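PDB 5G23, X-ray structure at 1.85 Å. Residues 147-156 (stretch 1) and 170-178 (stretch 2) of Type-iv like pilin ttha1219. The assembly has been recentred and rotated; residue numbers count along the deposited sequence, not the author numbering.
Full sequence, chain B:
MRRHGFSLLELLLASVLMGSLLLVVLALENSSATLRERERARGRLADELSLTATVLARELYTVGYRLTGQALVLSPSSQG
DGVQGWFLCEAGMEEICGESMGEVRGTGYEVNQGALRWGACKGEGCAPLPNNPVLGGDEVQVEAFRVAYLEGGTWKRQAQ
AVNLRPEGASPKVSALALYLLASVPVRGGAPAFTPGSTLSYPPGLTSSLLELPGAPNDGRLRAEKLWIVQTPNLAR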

# COMPACT_ATOMS: atom_id res chain seq x y z
N VAL B 147 4.01 18.02 -1.49
CA VAL B 147 2.86 17.74 -2.35
C VAL B 147 2.56 19.03 -3.13
O VAL B 147 2.43 20.08 -2.52
CB VAL B 147 1.61 17.40 -1.53
CG1 VAL B 147 0.43 17.08 -2.40
CG2 VAL B 147 1.90 16.20 -0.58
N ALA B 148 2.49 18.93 -4.43
CA ALA B 148 2.07 20.01 -5.31
C ALA B 148 0.81 19.55 -6.05
O ALA B 148 0.46 18.36 -6.02
CB ALA B 148 3.15 20.30 -6.32
N TYR B 149 0.10 20.49 -6.65
CA TYR B 149 -1.10 20.16 -7.36
C TYR B 149 -1.15 20.85 -8.74
O TYR B 149 -0.59 21.94 -8.95
CB TYR B 149 -2.34 20.50 -6.53
CG TYR B 149 -2.54 21.96 -6.26
CD1 TYR B 149 -1.99 22.54 -5.14
CD2 TYR B 149 -3.43 22.76 -7.05
CE1 TYR B 149 -2.20 23.86 -4.85
CE2 TYR B 149 -3.68 24.07 -6.73
CZ TYR B 149 -3.06 24.59 -5.61
OH TYR B 149 -3.25 25.90 -5.31
N LEU B 150 -1.87 20.22 -9.65
CA LEU B 150 -1.95 20.70 -11.01
C LEU B 150 -3.32 21.31 -11.21
O LEU B 150 -4.35 20.63 -11.06
CB LEU B 150 -1.73 19.56 -12.00
CG LEU B 150 -1.79 19.90 -13.49
CD1 LEU B 150 -0.79 21.00 -13.87
CD2 LEU B 150 -1.55 18.66 -14.30
N GLU B 151 -3.38 22.61 -11.49
CA GLU B 151 -4.65 23.31 -11.71
C GLU B 151 -4.61 23.95 -13.08
O GLU B 151 -3.78 24.84 -13.35
CB GLU B 151 -4.89 24.40 -10.69
CG GLU B 151 -6.22 25.14 -10.92
CD GLU B 151 -6.35 26.39 -10.08
OE1 GLU B 151 -5.50 26.64 -9.22
OE2 GLU B 151 -7.35 27.12 -10.30
N GLY B 152 -5.45 23.47 -13.99
CA GLY B 152 -5.49 24.04 -15.35
C GLY B 152 -4.17 24.07 -16.07
O GLY B 152 -3.87 25.08 -16.68
N GLY B 153 -3.34 23.05 -16.00
CA GLY B 153 -2.04 23.18 -16.66
C GLY B 153 -0.91 23.87 -15.91
O GLY B 153 0.20 23.81 -16.35
N THR B 154 -1.17 24.53 -14.75
CA THR B 154 -0.12 25.10 -13.93
C THR B 154 0.09 24.30 -12.60
O THR B 154 -0.85 24.08 -11.84
CB THR B 154 -0.50 26.54 -13.54
OG1 THR B 154 -0.63 27.28 -14.74
CG2 THR B 154 0.56 27.20 -12.70
N TRP B 155 1.32 23.94 -12.30
CA TRP B 155 1.64 23.27 -11.04
C TRP B 155 1.80 24.33 -9.92
O TRP B 155 2.43 25.38 -10.15
CB TRP B 155 2.95 22.43 -11.18
CG TRP B 155 2.73 21.13 -11.92
CD1 TRP B 155 2.96 20.88 -13.24
CD2 TRP B 155 2.20 19.93 -11.37
NE1 TRP B 155 2.57 19.57 -13.54
CE2 TRP B 155 2.13 18.98 -12.41
CE3 TRP B 155 1.72 19.59 -10.12
CZ2 TRP B 155 1.62 17.70 -12.21
CZ3 TRP B 155 1.27 18.30 -9.92
CH2 TRP B 155 1.21 17.40 -10.95
N LYS B 156 1.21 24.05 -8.74
CA LYS B 156 1.25 25.01 -7.64
C LYS B 156 1.62 24.26 -6.36
O LYS B 156 1.41 23.04 -6.26
CB LYS B 156 -0.15 25.64 -7.51
CG LYS B 156 -0.55 26.52 -8.70
CD LYS B 156 -1.92 27.11 -8.63
CE LYS B 156 -2.13 27.94 -9.90
NZ LYS B 156 -3.39 28.64 -9.85
N SER B 170 -14.04 23.42 -7.18
CA SER B 170 -13.43 24.72 -7.05
C SER B 170 -12.28 24.71 -6.06
O SER B 170 -12.50 24.47 -4.85
CB SER B 170 -14.49 25.73 -6.62
OG SER B 170 -13.93 27.02 -6.59
N PRO B 171 -11.04 24.95 -6.53
CA PRO B 171 -10.65 24.99 -7.95
C PRO B 171 -10.64 23.60 -8.57
O PRO B 171 -10.84 22.63 -7.84
CB PRO B 171 -9.22 25.51 -7.90
CG PRO B 171 -8.71 24.98 -6.61
CD PRO B 171 -9.88 25.15 -5.65
N LYS B 172 -10.34 23.51 -9.85
CA LYS B 172 -10.28 22.24 -10.56
C LYS B 172 -8.88 21.68 -10.49
O LYS B 172 -7.96 22.15 -11.15
CB LYS B 172 -10.68 22.37 -12.05
CG LYS B 172 -12.14 22.19 -12.35
CD LYS B 172 -12.90 23.50 -12.23
CE LYS B 172 -14.40 23.35 -12.59
NZ LYS B 172 -15.28 24.32 -11.88
N VAL B 173 -8.69 20.64 -9.71
CA VAL B 173 -7.40 20.03 -9.53
C VAL B 173 -7.36 18.72 -10.28
O VAL B 173 -8.15 17.86 -10.05
CB VAL B 173 -7.09 19.78 -8.03
CG1 VAL B 173 -5.82 18.98 -7.84
CG2 VAL B 173 -6.97 21.10 -7.28
N SER B 174 -6.46 18.59 -11.20
CA SER B 174 -6.44 17.41 -12.05
C SER B 174 -5.47 16.32 -11.55
O SER B 174 -5.60 15.18 -11.97
CB SER B 174 -6.22 17.80 -13.50
OG SER B 174 -4.95 18.23 -13.73
N ALA B 175 -4.47 16.71 -10.76
CA ALA B 175 -3.44 15.77 -10.28
C ALA B 175 -2.68 16.30 -9.11
O ALA B 175 -2.66 17.51 -8.89
CB ALA B 175 -2.50 15.38 -11.39
N LEU B 176 -2.04 15.40 -8.37
CA LEU B 176 -1.13 15.73 -7.27
C LEU B 176 0.24 15.17 -7.64
O LEU B 176 0.31 14.11 -8.26
CB LEU B 176 -1.55 15.13 -5.96
CG LEU B 176 -2.93 15.52 -5.43
CD1 LEU B 176 -3.22 14.76 -4.16
CD2 LEU B 176 -3.02 17.03 -5.18
N ALA B 177 1.26 15.90 -7.28
CA ALA B 177 2.61 15.40 -7.31
C ALA B 177 3.11 15.25 -5.89
O ALA B 177 3.04 16.19 -5.09
CB ALA B 177 3.52 16.33 -8.08
N LEU B 178 3.62 14.07 -5.57
CA LEU B 178 4.15 13.77 -4.27
C LEU B 178 5.64 13.41 -4.37
O LEU B 178 6.07 12.78 -5.35
CB LEU B 178 3.38 12.62 -3.64
CG LEU B 178 1.94 13.04 -3.39
CD1 LEU B 178 1.12 12.49 -4.52
CD2 LEU B 178 1.45 12.47 -2.10
O HOH W 1 -10.03 25.67 -11.48
O HOH W 2 -7.31 21.66 -13.65

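Two neighbouring strands of one sheet pair here: strand 147-151, flanked on its other edge by strand 154-156, runs antiparallel to strand 173-178, their axes 158° apart, and side chains of 147-151 and 175-178 alternate between two faces. Val147 opens the walk in a non-hydrogen-bonded pair with Leu178. Its CA leans on a neighbouring carbonyl (Val147 CA to Ala177 O, 3.2 Å, a CA-H...O contact), while Val147 CG2 lies 4.1 Å from Leu178 CD2.

Ala148 faces Ala177 in a closed hydrogen-bonded pair: Ala148 N donates to Ala177 O and Ala177 N to Ala148 O, both at 2.9 Å. Their small methyls leave room for something larger on this face, and Trp155 supplies it. Tyr149 returns to the Val147 face, where its CB packs 3.8 Å from Leu176 CD2 and its ring atom CD2 sits 3.9 Å from Val173 CG2.

At Leu150 the register slips by one residue on stretch 2. Leu150 N still donates to Ala175 O (2.9 Å), but Leu150 O accepts from Ser174 N (2.9 Å) rather than from Ala175 N. Leu150 CB meets Ala175 CB at 4.3 Å, an apolar contact, and Leu150 CD2 touches Ser174 OG at 3.5 Å. Beyond this shift, the CA of Glu151 lies nearest that of Val173, while its side chain meets Pro171 and Lys172, and water takes over the bonding. One water accepts from Lys172 N and donates to Glu151 OE2; another accepts from Gly152 N and donates to Lys172 O. Glu151 OE1 also takes a salt bridge from Lys156 NZ (3.0 Å).

Glu151 to Thr154 form a type I' turn, whose positive phi angles suit Gly152 and Gly153. The chain then folds back, and Trp155 reaches across the alanine face: Trp155 CZ3 lies 3.5 Å from Ala177 CB and CH2 4.2 Å from Ala175 CB. The rule is complementary size, small methyls beside one broad indole.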